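Local atomic coordinates of glycosyl hydrolases family 31 family protein (Aspergillus niger, PDB entry 6DRU), a protein that hydrolyses xyloglucan oligosaccharides, releasing alpha-xylose from the glucose at their non-reducing end. Residues A[189-201]-A[429-441]. Residues are numbered along the deposited sequence; the frame is centred on the assembly and turned at random.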
loop_
_atom_site.group_PDB
_atom_site.type_symbol
_atom_site.label_atom_id
_atom_site.label_comp_id
_atom_site.label_asym_id
_atom_site.label_seq_id
_atom_site.Cartn_x
_atom_site.Cartn_y
_atom_site.Cartn_z
ATOM N N PHE A 189 -24.034 7.746 21.242
ATOM C CA PHE A 189 -23.058 8.054 20.206
ATOM C C PHE A 189 -23.192 7.045 19.077
ATOM O O PHE A 189 -23.298 5.841 19.328
ATOM C CB PHE A 189 -21.638 8.035 20.791
ATOM C CG PHE A 189 -20.570 8.528 19.851
ATOM C CD1 PHE A 189 -19.989 7.674 18.927
ATOM C CD2 PHE A 189 -20.127 9.839 19.913
ATOM C CE1 PHE A 189 -19.000 8.122 18.071
ATOM C CE2 PHE A 189 -19.136 10.292 19.061
ATOM C CZ PHE A 189 -18.573 9.433 18.138
ATOM N N ILE A 190 -23.189 7.538 17.839
ATOM C CA ILE A 190 -23.300 6.703 16.649
ATOM C C ILE A 190 -22.126 7.018 15.735
ATOM O O ILE A 190 -21.983 8.154 15.271
ATOM C CB ILE A 190 -24.626 6.927 15.905
ATOM C CG1 ILE A 190 -25.813 6.674 16.832
ATOM C CG2 ILE A 190 -24.707 6.026 14.678
ATOM C CD1 ILE A 190 -27.153 6.964 16.192
ATOM N N TRP A 191 -21.289 6.014 15.479
ATOM C CA TRP A 191 -20.188 6.115 14.519
ATOM C C TRP A 191 -20.737 5.669 13.169
ATOM O O TRP A 191 -20.705 4.488 12.817
ATOM C CB TRP A 191 -19.008 5.274 14.993
ATOM C CG TRP A 191 -17.773 5.271 14.133
ATOM C CD1 TRP A 191 -17.354 4.263 13.313
ATOM C CD2 TRP A 191 -16.775 6.297 14.045
ATOM N NE1 TRP A 191 -16.168 4.602 12.709
ATOM C CE2 TRP A 191 -15.791 5.846 13.141
ATOM C CE3 TRP A 191 -16.621 7.557 14.633
ATOM C CZ2 TRP A 191 -14.674 6.609 12.810
ATOM C CZ3 TRP A 191 -15.508 8.313 14.303
ATOM C CH2 TRP A 191 -14.549 7.835 13.401
ATOM N N ASN A 192 -21.266 6.631 12.410
ATOM C CA ASN A 192 -21.984 6.360 11.160
ATOM C C ASN A 192 -20.984 6.089 10.034
ATOM O O ASN A 192 -20.764 6.899 9.131
ATOM C CB ASN A 192 -22.907 7.523 10.821
ATOM C CG ASN A 192 -23.809 7.228 9.638
ATOM O OD1 ASN A 192 -24.139 6.074 9.363
ATOM N ND2 ASN A 192 -24.213 8.275 8.929
ATOM N N MET A 193 -20.374 4.903 10.097
ATOM C CA MET A 193 -19.315 4.523 9.174
ATOM C C MET A 193 -19.474 3.055 8.790
ATOM O O MET A 193 -19.645 2.201 9.678
ATOM C CB MET A 193 -17.935 4.760 9.796
ATOM C CG MET A 193 -17.705 6.177 10.293
ATOM S SD MET A 193 -17.282 7.317 8.965
ATOM C CE MET A 193 -15.552 6.920 8.730
ATOM N N PRO A 194 -19.433 2.726 7.499
ATOM C CA PRO A 194 -19.482 1.321 7.074
ATOM C C PRO A 194 -18.129 0.628 7.008
ATOM O O PRO A 194 -18.083 -0.559 6.665
ATOM C CB PRO A 194 -20.093 1.432 5.672
ATOM C CG PRO A 194 -19.557 2.722 5.160
ATOM C CD PRO A 194 -19.454 3.648 6.350
ATOM N N ALA A 195 -17.042 1.321 7.325
ATOM C CA ALA A 195 -15.715 0.738 7.218
ATOM C C ALA A 195 -15.400 -0.133 8.427
ATOM O O ALA A 195 -15.848 0.131 9.547
ATOM C CB ALA A 195 -14.655 1.833 7.079
ATOM N N GLU A 196 -14.621 -1.184 8.189
ATOM C CA GLU A 196 -14.091 -1.966 9.292
ATOM C C GLU A 196 -13.106 -1.127 10.097
ATOM O O GLU A 196 -12.505 -0.174 9.596
ATOM C CB GLU A 196 -13.408 -3.234 8.779
ATOM C CG GLU A 196 -14.362 -4.252 8.178
ATOM C CD GLU A 196 -13.710 -5.604 7.952
ATOM O OE1 GLU A 196 -12.464 -5.677 7.975
ATOM O OE2 GLU A 196 -14.444 -6.595 7.752
ATOM N N GLY A 197 -12.948 -1.487 11.366
ATOM C CA GLY A 197 -12.070 -0.722 12.224
ATOM C C GLY A 197 -11.958 -1.236 13.642
ATOM O O GLY A 197 -11.699 -2.421 13.869
ATOM N N ARG A 198 -12.163 -0.346 14.608
ATOM C CA ARG A 198 -11.805 -0.637 15.986
ATOM C C ARG A 198 -12.598 0.269 16.912
ATOM O O ARG A 198 -12.800 1.450 16.615
ATOM C CB ARG A 198 -10.302 -0.432 16.193
ATOM C CG ARG A 198 -9.728 -0.993 17.472
ATOM C CD ARG A 198 -8.386 -0.335 17.750
ATOM N NE ARG A 198 -7.595 -0.190 16.530
ATOM C CZ ARG A 198 -6.689 0.762 16.334
ATOM N NH1 ARG A 198 -6.458 1.664 17.277
ATOM N NH2 ARG A 198 -6.018 0.818 15.192
ATOM N N MET A 199 -13.041 -0.293 18.032
ATOM C CA MET A 199 -13.682 0.458 19.105
ATOM C C MET A 199 -12.818 0.332 20.350
ATOM O O MET A 199 -12.634 -0.775 20.866
ATOM C CB MET A 199 -15.096 -0.061 19.377
ATOM C CG MET A 199 -16.180 0.568 18.521
ATOM S SD MET A 199 -17.826 -0.067 18.916
ATOM C CE MET A 199 -17.947 -1.473 17.814
ATOM N N GLU A 200 -12.283 1.454 20.826
ATOM C CA GLU A 200 -11.459 1.485 22.032
ATOM C C GLU A 200 -12.217 2.228 23.124
ATOM O O GLU A 200 -12.353 3.455 23.067
ATOM C CB GLU A 200 -10.114 2.158 21.771
ATOM C CG GLU A 200 -9.225 1.450 20.780
ATOM C CD GLU A 200 -7.887 2.146 20.623
ATOM O OE1 GLU A 200 -7.647 3.141 21.342
ATOM O OE2 GLU A 200 -7.078 1.705 19.780
ATOM N N PHE A 201 -12.692 1.492 24.124
ATOM C CA PHE A 201 -13.340 2.100 25.283
ATOM C C PHE A 201 -12.375 2.079 26.467
ATOM O O PHE A 201 -12.557 1.371 27.458
ATOM C CB PHE A 201 -14.650 1.386 25.593
ATOM C CG PHE A 201 -15.696 1.571 24.536
ATOM C CD1 PHE A 201 -16.354 2.783 24.403
ATOM C CD2 PHE A 201 -16.015 0.541 23.669
ATOM C CE1 PHE A 201 -17.316 2.962 23.427
ATOM C CE2 PHE A 201 -16.977 0.712 22.691
ATOM C CZ PHE A 201 -17.629 1.926 22.571
ATOM N N ALA A 429 -19.922 -1.390 -3.658
ATOM C CA ALA A 429 -19.965 -0.185 -2.844
ATOM C C ALA A 429 -18.618 0.157 -2.225
ATOM O O ALA A 429 -18.515 1.158 -1.511
ATOM C CB ALA A 429 -21.020 -0.332 -1.742
ATOM N N GLY A 430 -17.596 -0.642 -2.475
ATOM C CA GLY A 430 -16.288 -0.427 -1.897
ATOM C C GLY A 430 -15.595 -1.757 -1.691
ATOM O O GLY A 430 -15.932 -2.749 -2.329
ATOM N N THR A 431 -14.615 -1.756 -0.799
ATOM C CA THR A 431 -13.930 -2.976 -0.409
ATOM C C THR A 431 -14.417 -3.424 0.963
ATOM O O THR A 431 -15.178 -2.729 1.639
ATOM C CB THR A 431 -12.411 -2.778 -0.398
ATOM O OG1 THR A 431 -12.058 -1.813 0.602
ATOM C CG2 THR A 431 -11.929 -2.301 -1.759
ATOM N N GLN A 432 -13.979 -4.619 1.362
ATOM C CA GLN A 432 -14.331 -5.126 2.685
ATOM C C GLN A 432 -13.849 -4.183 3.783
ATOM O O GLN A 432 -14.536 -3.993 4.792
ATOM C CB GLN A 432 -13.749 -6.526 2.880
ATOM C CG GLN A 432 -14.040 -7.138 4.240
ATOM C CD GLN A 432 -15.505 -7.473 4.428
ATOM O OE1 GLN A 432 -16.240 -7.662 3.460
ATOM N NE2 GLN A 432 -15.938 -7.550 5.680
ATOM N N LEU A 433 -12.672 -3.580 3.603
ATOM C CA LEU A 433 -12.139 -2.686 4.628
ATOM C C LEU A 433 -12.866 -1.347 4.662
ATOM O O LEU A 433 -12.894 -0.689 5.709
ATOM C CB LEU A 433 -10.643 -2.466 4.409
ATOM C CG LEU A 433 -9.759 -3.677 4.708
ATOM C CD1 LEU A 433 -8.292 -3.282 4.765
ATOM C CD2 LEU A 433 -10.193 -4.337 6.002
ATOM N N SER A 434 -13.453 -0.922 3.543
ATOM C CA SER A 434 -14.062 0.399 3.462
ATOM C C SER A 434 -15.575 0.397 3.638
ATOM O O SER A 434 -16.136 1.431 4.013
ATOM C CB SER A 434 -13.721 1.058 2.119
ATOM O OG SER A 434 -14.200 0.284 1.032
ATOM N N VAL A 435 -16.246 -0.726 3.382
ATOM C CA VAL A 435 -17.705 -0.748 3.355
ATOM C C VAL A 435 -18.214 -2.101 3.846
ATOM O O VAL A 435 -19.416 -2.387 3.781
ATOM C CB VAL A 435 -18.221 -0.418 1.939
ATOM C CG1 VAL A 435 -18.198 -1.649 1.041
ATOM C CG2 VAL A 435 -19.612 0.202 1.993
ATOM N N GLY A 436 -17.304 -2.930 4.368
ATOM C CA GLY A 436 -17.647 -4.307 4.694
ATOM C C GLY A 436 -18.782 -4.450 5.690
ATOM O O GLY A 436 -19.577 -5.390 5.598
ATOM N N LYS A 437 -18.876 -3.535 6.658
ATOM C CA LYS A 437 -19.931 -3.621 7.662
ATOM C C LYS A 437 -21.323 -3.499 7.059
ATOM O O LYS A 437 -22.307 -3.782 7.752
ATOM C CB LYS A 437 -19.731 -2.546 8.732
ATOM C CG LYS A 437 -18.323 -2.492 9.302
ATOM C CD LYS A 437 -17.983 -3.765 10.060
ATOM C CE LYS A 437 -18.557 -3.742 11.466
ATOM N NZ LYS A 437 -19.242 -5.016 11.814
ATOM N N LEU A 438 -21.429 -3.082 5.796
ATOM C CA LEU A 438 -22.717 -2.946 5.128
ATOM C C LEU A 438 -23.280 -4.279 4.653
ATOM O O LEU A 438 -24.499 -4.391 4.482
ATOM C CB LEU A 438 -22.580 -1.982 3.942
ATOM C CG LEU A 438 -23.685 -1.897 2.884
ATOM C CD1 LEU A 438 -24.964 -1.328 3.473
ATOM C CD2 LEU A 438 -23.227 -1.071 1.694
ATOM N N TYR A 439 -22.429 -5.293 4.466
ATOM C CA TYR A 439 -22.861 -6.515 3.786
ATOM C C TYR A 439 -24.065 -7.186 4.440
ATOM O O TYR A 439 -25.060 -7.428 3.734
ATOM C CB TYR A 439 -21.682 -7.487 3.662
ATOM C CG TYR A 439 -21.983 -8.678 2.782
ATOM C CD1 TYR A 439 -22.534 -9.839 3.309
ATOM C CD2 TYR A 439 -21.722 -8.638 1.420
ATOM C CE1 TYR A 439 -22.814 -10.926 2.503
ATOM C CE2 TYR A 439 -21.996 -9.719 0.607
ATOM C CZ TYR A 439 -22.543 -10.861 1.154
ATOM O OH TYR A 439 -22.817 -11.939 0.344
ATOM N N PRO A 440 -24.062 -7.520 5.739
ATOM C CA PRO A 440 -25.263 -8.152 6.308
ATOM C C PRO A 440 -26.453 -7.215 6.369
ATOM O O PRO A 440 -27.598 -7.671 6.257
ATOM C CB PRO A 440 -24.804 -8.579 7.707
ATOM C CG PRO A 440 -23.741 -7.604 8.053
ATOM C CD PRO A 440 -23.022 -7.313 6.766
ATOM N N TRP A 441 -26.213 -5.915 6.545
ATOM C CA TRP A 441 -27.299 -4.941 6.527
ATOM C C TRP A 441 -27.979 -4.911 5.163
ATOM O O TRP A 441 -29.212 -4.885 5.074
ATOM C CB TRP A 441 -26.745 -3.563 6.894
ATOM C CG TRP A 441 -27.767 -2.503 7.165
ATOM C CD1 TRP A 441 -28.236 -2.113 8.385
ATOM C CD2 TRP A 441 -28.424 -1.675 6.198
ATOM N NE1 TRP A 441 -29.152 -1.098 8.238
ATOM C CE2 TRP A 441 -29.285 -0.812 6.905
ATOM C CE3 TRP A 441 -28.372 -1.582 4.804
ATOM C CZ2 TRP A 441 -30.087 0.130 6.265
ATOM C CZ3 TRP A 441 -29.169 -0.646 4.170
ATOM C CH2 TRP A 441 -30.016 0.197 4.900
#
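P194, A195 and E196, in the loop linking strands 187-191 and 197-201, meet the short helix 432-435 and the turn that follows it. The contact joins the N-terminal beta-sandwich region of this GH31 enzyme to the (beta/alpha)8 TIM-barrel domain, away from the xylose pocket. Two backbone bonds connect the chains. K437 N donates to P194 O over 3.1 Å; E196 N reaches L433 O in a weak, bent bond (134° at the hydrogen). The side-chain bond is shorter: Q432 NE2 lies 2.7 Å from E196 OE2. E196 runs extended beyond CG, whereas Q432 leaves its helix with CG anti to the backbone N (chi1 179°) and then bends at chi2, which brings the amide to the carboxylate. The amide and carboxylate planes are 79° apart; OE2 lies close to the amide plane, and the donor meets it from above the carboxylate plane. Y427 OH binds OE1 of the same glutamine, so both ends of the amide are engaged. One apolar contact flanks these bonds: the P194 ring rests against V435, with P194 CB 3.9 Å from V435 CG2. Van der Waals contacts of carbon with carbonyl oxygen add to it. A195 CB abuts L433 O at 3.4 Å, and K437 passes its CB and CG along P194 O, then curls away to give NZ to P177 O in strand 176-183. The L433 methyl CD2 packs beside the carboxylate of E196. At the helix start T431 and S434 form a capping box, where T431 OG1 also bonds to P131 O of a second subunit.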